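Long-range contact in beta-N-acetylhexosaminidase (Bacteroides fragilis, PDB 4PYS), which probably hydrolyses terminal beta-linked N-acetylhexosamine residues from glycans, as a bacterial family 20 glycoside hydrolase: residues W166-K179 with A189-Q203. Numbering follows the deposited sequence.
Sequences WHLTEGLGWRIEIK and AFVGQGPEQQGFYSQ
With CG set beside the backbone N (chi1 -51°) and a bend at chi2 (-146°), the side chain of Arg-175 runs out along the loop 189-203 and delivers its guanidinium to a cluster of backbone carbonyls. Arg-175 NH1 gives the straightest of its bonds to Gly-199 O, 2.9 Å away, lying in the carbonyl plane on a lone pair. NH1 and NH2 of Arg-175 both reach Gln-197 O, from above the same face of that carbonyl, NH2 at 3.0 Å. A buried guanidinium can in this way help to order an irregular loop through its main-chain oxygens; a water adds to this by donating to Leu-172 O and Gln-197 O and accepting from Gly-192 N. In the TIM-barrel catalytic domain of family 20, this loop lies between helix 183-186 and helix 203-214, in the connection that leaves barrel strand 163-170. Backbone hydrogen bonds flank Ile-176 in a single bridge to Tyr-201: Tyr-201 N to Arg-175 O (2.8 Å) and Glu-177 N to Tyr-201 O (3.2 Å). Trp-166 turns its edge to the face of Tyr-201, the planes at 53°, and Trp-166 CZ2 lies 3.5 Å from Tyr-201 CD2; the tyrosine hydroxyl hydrogen-bonds to Gln-144 O. At the helix start Glu-177, fully extended, accepts Gln-203 N on OE1 (2.9 Å). The Gln-203 amide crosses that carboxylate almost perpendicularly, and its NE2 donates nearly straight to Glu-177 O (2.9 Å) and also to Glu-276 of helix 264-280.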
loop_
_atom_site.group_PDB
_atom_site.type_symbol
_atom_site.label_atom_id
_atom_site.label_comp_id
_atom_site.label_asym_id
_atom_site.label_seq_id
_atom_site.Cartn_x
_atom_site.Cartn_y
_atom_site.Cartn_z
ATOM N N TRP A 166 -4.745 -1.059 -3.394
ATOM C CA TRP A 166 -6.149 -0.674 -3.298
ATOM C C TRP A 166 -7.021 -1.909 -3.537
ATOM O O TRP A 166 -7.155 -2.371 -4.666
ATOM C CB TRP A 166 -6.458 0.405 -4.349
ATOM C CG TRP A 166 -7.672 1.247 -4.056
ATOM C CD1 TRP A 166 -8.473 1.189 -2.950
ATOM C CD2 TRP A 166 -8.212 2.280 -4.893
ATOM N NE1 TRP A 166 -9.488 2.128 -3.054
ATOM C CE2 TRP A 166 -9.343 2.809 -4.235
ATOM C CE3 TRP A 166 -7.853 2.802 -6.140
ATOM C CZ2 TRP A 166 -10.129 3.835 -4.790
ATOM C CZ3 TRP A 166 -8.622 3.828 -6.686
ATOM C CH2 TRP A 166 -9.754 4.325 -6.014
ATOM N N HIS A 167 -7.577 -2.454 -2.459
ATOM C CA HIS A 167 -8.359 -3.682 -2.513
ATOM C C HIS A 167 -9.768 -3.256 -2.897
ATOM O O HIS A 167 -10.537 -2.804 -2.049
ATOM C CB HIS A 167 -8.324 -4.366 -1.134
ATOM C CG HIS A 167 -8.984 -5.713 -1.093
ATOM N ND1 HIS A 167 -8.327 -6.881 -1.418
ATOM C CD2 HIS A 167 -10.240 -6.078 -0.736
ATOM C CE1 HIS A 167 -9.154 -7.905 -1.287
ATOM N NE2 HIS A 167 -10.323 -7.443 -0.874
ATOM N N LEU A 168 -10.090 -3.391 -4.183
ATOM C CA LEU A 168 -11.263 -2.762 -4.785
ATOM C C LEU A 168 -12.466 -3.671 -4.966
ATOM O O LEU A 168 -13.560 -3.190 -5.258
ATOM C CB LEU A 168 -10.895 -2.205 -6.169
ATOM C CG LEU A 168 -10.087 -0.915 -6.144
ATOM C CD1 LEU A 168 -9.273 -0.787 -7.436
ATOM C CD2 LEU A 168 -11.029 0.258 -5.991
ATOM N N THR A 169 -12.277 -4.981 -4.837
ATOM C CA THR A 169 -13.377 -5.902 -5.104
ATOM C C THR A 169 -13.464 -6.931 -4.004
ATOM O O THR A 169 -12.447 -7.426 -3.520
ATOM C CB THR A 169 -13.208 -6.643 -6.447
ATOM O OG1 THR A 169 -12.131 -7.585 -6.335
ATOM C CG2 THR A 169 -12.918 -5.652 -7.576
ATOM N N GLU A 170 -14.692 -7.244 -3.615
ATOM C CA GLU A 170 -14.961 -8.176 -2.531
ATOM C C GLU A 170 -16.347 -8.730 -2.766
ATOM O O GLU A 170 -17.093 -8.200 -3.603
ATOM C CB GLU A 170 -14.961 -7.441 -1.193
ATOM C CG GLU A 170 -13.627 -7.466 -0.477
ATOM C CD GLU A 170 -13.243 -8.871 -0.073
ATOM O OE1 GLU A 170 -14.166 -9.689 0.122
ATOM O OE2 GLU A 170 -12.029 -9.159 0.038
ATOM N N GLY A 171 -16.710 -9.776 -2.027
ATOM C CA GLY A 171 -18.061 -10.312 -2.114
ATOM C C GLY A 171 -19.078 -9.236 -1.754
ATOM O O GLY A 171 -20.169 -9.181 -2.313
ATOM N N LEU A 172 -18.686 -8.358 -0.834
ATOM C CA LEU A 172 -19.567 -7.312 -0.325
ATOM C C LEU A 172 -19.531 -6.030 -1.136
ATOM O O LEU A 172 -20.186 -5.055 -0.769
ATOM C CB LEU A 172 -19.184 -6.963 1.113
ATOM C CG LEU A 172 -19.875 -7.738 2.226
ATOM C CD1 LEU A 172 -19.189 -7.464 3.556
ATOM C CD2 LEU A 172 -21.344 -7.366 2.279
ATOM N N GLY A 173 -18.749 -6.001 -2.213
ATOM C CA GLY A 173 -18.654 -4.787 -3.003
ATOM C C GLY A 173 -17.642 -4.844 -4.126
ATOM O O GLY A 173 -16.462 -5.125 -3.904
ATOM N N TRP A 174 -18.114 -4.583 -5.338
ATOM C CA TRP A 174 -17.222 -4.362 -6.466
ATOM C C TRP A 174 -17.204 -2.860 -6.683
ATOM O O TRP A 174 -18.227 -2.282 -7.036
ATOM C CB TRP A 174 -17.769 -5.047 -7.721
ATOM C CG TRP A 174 -16.869 -4.871 -8.884
ATOM C CD1 TRP A 174 -16.680 -3.733 -9.617
ATOM C CD2 TRP A 174 -16.006 -5.861 -9.448
ATOM N NE1 TRP A 174 -15.749 -3.958 -10.603
ATOM C CE2 TRP A 174 -15.318 -5.257 -10.520
ATOM C CE3 TRP A 174 -15.740 -7.197 -9.142
ATOM C CZ2 TRP A 174 -14.386 -5.956 -11.304
ATOM C CZ3 TRP A 174 -14.818 -7.890 -9.917
ATOM C CH2 TRP A 174 -14.154 -7.269 -10.985
ATOM N N ARG A 175 -16.061 -2.218 -6.473
ATOM C CA ARG A 175 -16.051 -0.757 -6.482
ATOM C C ARG A 175 -15.254 -0.111 -7.602
ATOM O O ARG A 175 -15.089 1.112 -7.605
ATOM C CB ARG A 175 -15.586 -0.223 -5.116
ATOM C CG ARG A 175 -16.371 -0.852 -3.982
ATOM C CD ARG A 175 -16.614 0.075 -2.806
ATOM N NE ARG A 175 -17.056 -0.731 -1.674
ATOM C CZ ARG A 175 -18.323 -0.934 -1.351
ATOM N NH1 ARG A 175 -19.293 -0.345 -2.044
ATOM N NH2 ARG A 175 -18.623 -1.710 -0.318
ATOM N N ILE A 176 -14.775 -0.905 -8.563
ATOM C CA ILE A 176 -14.003 -0.326 -9.660
ATOM C C ILE A 176 -14.851 -0.316 -10.927
ATOM O O ILE A 176 -15.325 -1.363 -11.373
ATOM C CB ILE A 176 -12.619 -1.023 -9.851
ATOM C CG1 ILE A 176 -11.860 -0.391 -11.015
ATOM C CG2 ILE A 176 -12.771 -2.521 -10.033
ATOM C CD1 ILE A 176 -11.418 1.023 -10.729
ATOM N N GLU A 177 -15.096 0.875 -11.468
ATOM C CA GLU A 177 -15.935 0.995 -12.661
ATOM C C GLU A 177 -15.258 0.381 -13.881
ATOM O O GLU A 177 -14.101 0.696 -14.186
ATOM C CB GLU A 177 -16.297 2.460 -12.946
ATOM C CG GLU A 177 -17.212 2.607 -14.162
ATOM C CD GLU A 177 -17.573 4.045 -14.493
ATOM O OE1 GLU A 177 -16.668 4.900 -14.569
ATOM O OE2 GLU A 177 -18.774 4.313 -14.699
ATOM N N ILE A 178 -15.995 -0.493 -14.566
ATOM C CA ILE A 178 -15.551 -1.129 -15.801
ATOM C C ILE A 178 -16.604 -0.781 -16.845
ATOM O O ILE A 178 -17.744 -1.229 -16.739
ATOM C CB ILE A 178 -15.476 -2.670 -15.666
ATOM C CG1 ILE A 178 -14.568 -3.087 -14.497
ATOM C CG2 ILE A 178 -14.999 -3.298 -16.975
ATOM C CD1 ILE A 178 -13.148 -2.519 -14.555
ATOM N N LYS A 179 -16.231 0.033 -17.832
ATOM C CA LYS A 179 -17.196 0.569 -18.790
ATOM C C LYS A 179 -17.878 -0.531 -19.597
ATOM O O LYS A 179 -19.062 -0.428 -19.934
ATOM C CB LYS A 179 -16.514 1.550 -19.750
ATOM C CG LYS A 179 -15.923 2.793 -19.092
ATOM C CD LYS A 179 -17.012 3.688 -18.550
ATOM C CE LYS A 179 -16.495 5.097 -18.299
ATOM N NZ LYS A 179 -17.589 5.984 -17.811
ATOM N N ALA A 189 -21.748 -2.540 -6.492
ATOM C CA ALA A 189 -21.249 -1.613 -5.467
ATOM C C ALA A 189 -22.318 -1.228 -4.446
ATOM O O ALA A 189 -22.085 -0.372 -3.583
ATOM C CB ALA A 189 -20.670 -0.369 -6.113
ATOM N N PHE A 190 -23.482 -1.863 -4.545
ATOM C CA PHE A 190 -24.637 -1.495 -3.719
ATOM C C PHE A 190 -25.278 -2.719 -3.067
ATOM O O PHE A 190 -26.380 -2.647 -2.535
ATOM C CB PHE A 190 -25.656 -0.700 -4.559
ATOM C CG PHE A 190 -25.094 0.578 -5.112
ATOM C CD1 PHE A 190 -25.118 1.744 -4.353
ATOM C CD2 PHE A 190 -24.492 0.606 -6.368
ATOM C CE1 PHE A 190 -24.567 2.922 -4.837
ATOM C CE2 PHE A 190 -23.938 1.782 -6.869
ATOM C CZ PHE A 190 -23.975 2.945 -6.101
ATOM N N VAL A 191 -24.568 -3.843 -3.096
ATOM C CA VAL A 191 -25.079 -5.069 -2.499
ATOM C C VAL A 191 -24.971 -5.042 -0.972
ATOM O O VAL A 191 -25.783 -5.646 -0.279
ATOM C CB VAL A 191 -24.392 -6.328 -3.086
ATOM C CG1 VAL A 191 -24.742 -6.475 -4.564
ATOM C CG2 VAL A 191 -22.882 -6.278 -2.897
ATOM N N GLY A 192 -23.973 -4.328 -0.460
ATOM C CA GLY A 192 -23.803 -4.165 0.977
ATOM C C GLY A 192 -24.849 -3.253 1.588
ATOM O O GLY A 192 -25.146 -2.183 1.050
ATOM N N GLN A 193 -25.394 -3.668 2.729
ATOM C CA GLN A 193 -26.523 -2.975 3.337
ATOM C C GLN A 193 -26.158 -2.191 4.593
ATOM O O GLN A 193 -27.013 -1.532 5.186
ATOM C CB GLN A 193 -27.621 -3.980 3.691
ATOM C CG GLN A 193 -28.027 -4.886 2.544
ATOM C CD GLN A 193 -28.726 -4.131 1.438
ATOM O OE1 GLN A 193 -29.367 -3.108 1.680
ATOM N NE2 GLN A 193 -28.608 -4.629 0.210
ATOM N N GLY A 194 -24.904 -2.274 5.017
ATOM C CA GLY A 194 -24.507 -1.617 6.248
ATOM C C GLY A 194 -23.985 -0.214 6.022
ATOM O O GLY A 194 -23.871 0.228 4.878
ATOM N N PRO A 195 -23.660 0.491 7.117
ATOM C CA PRO A 195 -23.136 1.857 7.077
ATOM C C PRO A 195 -21.938 1.967 6.157
ATOM O O PRO A 195 -20.996 1.180 6.283
ATOM C CB PRO A 195 -22.691 2.094 8.522
ATOM C CG PRO A 195 -23.614 1.239 9.331
ATOM C CD PRO A 195 -23.816 -0.000 8.500
ATOM N N GLU A 196 -21.983 2.936 5.249
ATOM C CA GLU A 196 -20.878 3.205 4.335
ATOM C C GLU A 196 -20.500 2.009 3.457
ATOM O O GLU A 196 -19.345 1.871 3.079
ATOM C CB GLU A 196 -19.644 3.732 5.092
ATOM C CG GLU A 196 -19.908 5.055 5.815
ATOM C CD GLU A 196 -18.723 5.541 6.639
ATOM O OE1 GLU A 196 -17.614 4.983 6.503
ATOM O OE2 GLU A 196 -18.909 6.492 7.431
ATOM N N GLN A 197 -21.466 1.155 3.111
ATOM C CA GLN A 197 -21.142 0.017 2.246
ATOM C C GLN A 197 -21.569 0.212 0.785
ATOM O O GLN A 197 -21.434 -0.703 -0.031
ATOM C CB GLN A 197 -21.696 -1.291 2.818
ATOM C CG GLN A 197 -20.917 -1.775 4.050
ATOM C CD GLN A 197 -21.277 -3.190 4.468
ATOM O OE1 GLN A 197 -22.448 -3.551 4.532
ATOM N NE2 GLN A 197 -20.263 -3.996 4.767
ATOM N N GLN A 198 -22.051 1.408 0.453
ATOM C CA GLN A 198 -22.554 1.682 -0.896
ATOM C C GLN A 198 -21.681 2.709 -1.612
ATOM O O GLN A 198 -21.308 3.728 -1.031
ATOM C CB GLN A 198 -24.007 2.171 -0.857
ATOM C CG GLN A 198 -24.954 1.294 -0.041
ATOM C CD GLN A 198 -24.806 1.512 1.461
ATOM O OE1 GLN A 198 -24.469 2.609 1.914
ATOM N NE2 GLN A 198 -25.038 0.456 2.237
ATOM N N GLY A 199 -21.342 2.434 -2.870
ATOM C CA GLY A 199 -20.626 3.406 -3.677
ATOM C C GLY A 199 -19.458 2.812 -4.430
ATOM O O GLY A 199 -18.974 1.737 -4.075
ATOM N N PHE A 200 -18.989 3.516 -5.458
ATOM C CA PHE A 200 -17.864 3.020 -6.249
ATOM C C PHE A 200 -16.998 4.158 -6.748
ATOM O O PHE A 200 -17.365 5.333 -6.632
ATOM C CB PHE A 200 -18.362 2.187 -7.433
ATOM C CG PHE A 200 -19.195 2.965 -8.414
ATOM C CD1 PHE A 200 -20.548 3.158 -8.187
ATOM C CD2 PHE A 200 -18.621 3.506 -9.562
ATOM C CE1 PHE A 200 -21.334 3.874 -9.093
ATOM C CE2 PHE A 200 -19.398 4.224 -10.474
ATOM C CZ PHE A 200 -20.755 4.408 -10.234
ATOM N N TYR A 201 -15.852 3.797 -7.314
ATOM C CA TYR A 201 -14.926 4.759 -7.888
ATOM C C TYR A 201 -15.071 4.726 -9.408
ATOM O O TYR A 201 -14.842 3.694 -10.045
ATOM C CB TYR A 201 -13.511 4.426 -7.433
ATOM C CG TYR A 201 -13.484 4.298 -5.926
ATOM C CD1 TYR A 201 -13.556 5.430 -5.117
ATOM C CD2 TYR A 201 -13.470 3.049 -5.311
ATOM C CE1 TYR A 201 -13.567 5.321 -3.727
ATOM C CE2 TYR A 201 -13.491 2.926 -3.919
ATOM C CZ TYR A 201 -13.542 4.069 -3.134
ATOM O OH TYR A 201 -13.573 3.971 -1.749
ATOM N N SER A 202 -15.500 5.846 -9.978
ATOM C CA SER A 202 -15.677 5.941 -11.425
ATOM C C SER A 202 -14.301 6.013 -12.065
ATOM O O SER A 202 -13.307 6.246 -11.375
ATOM C CB SER A 202 -16.456 7.199 -11.784
ATOM O OG SER A 202 -15.694 8.342 -11.451
ATOM N N GLN A 203 -14.226 5.825 -13.379
ATOM C CA GLN A 203 -12.926 5.879 -14.032
ATOM C C GLN A 203 -12.311 7.277 -13.907
ATOM O O GLN A 203 -11.092 7.409 -13.789
ATOM C CB GLN A 203 -13.031 5.389 -15.486
ATOM C CG GLN A 203 -13.554 3.955 -15.528
ATOM C CD GLN A 203 -13.176 3.191 -16.786
ATOM O OE1 GLN A 203 -12.837 3.779 -17.816
ATOM N NE2 GLN A 203 -13.241 1.861 -16.705
HETATM O O HOH W 1 -21.745 -3.030 -1.747
#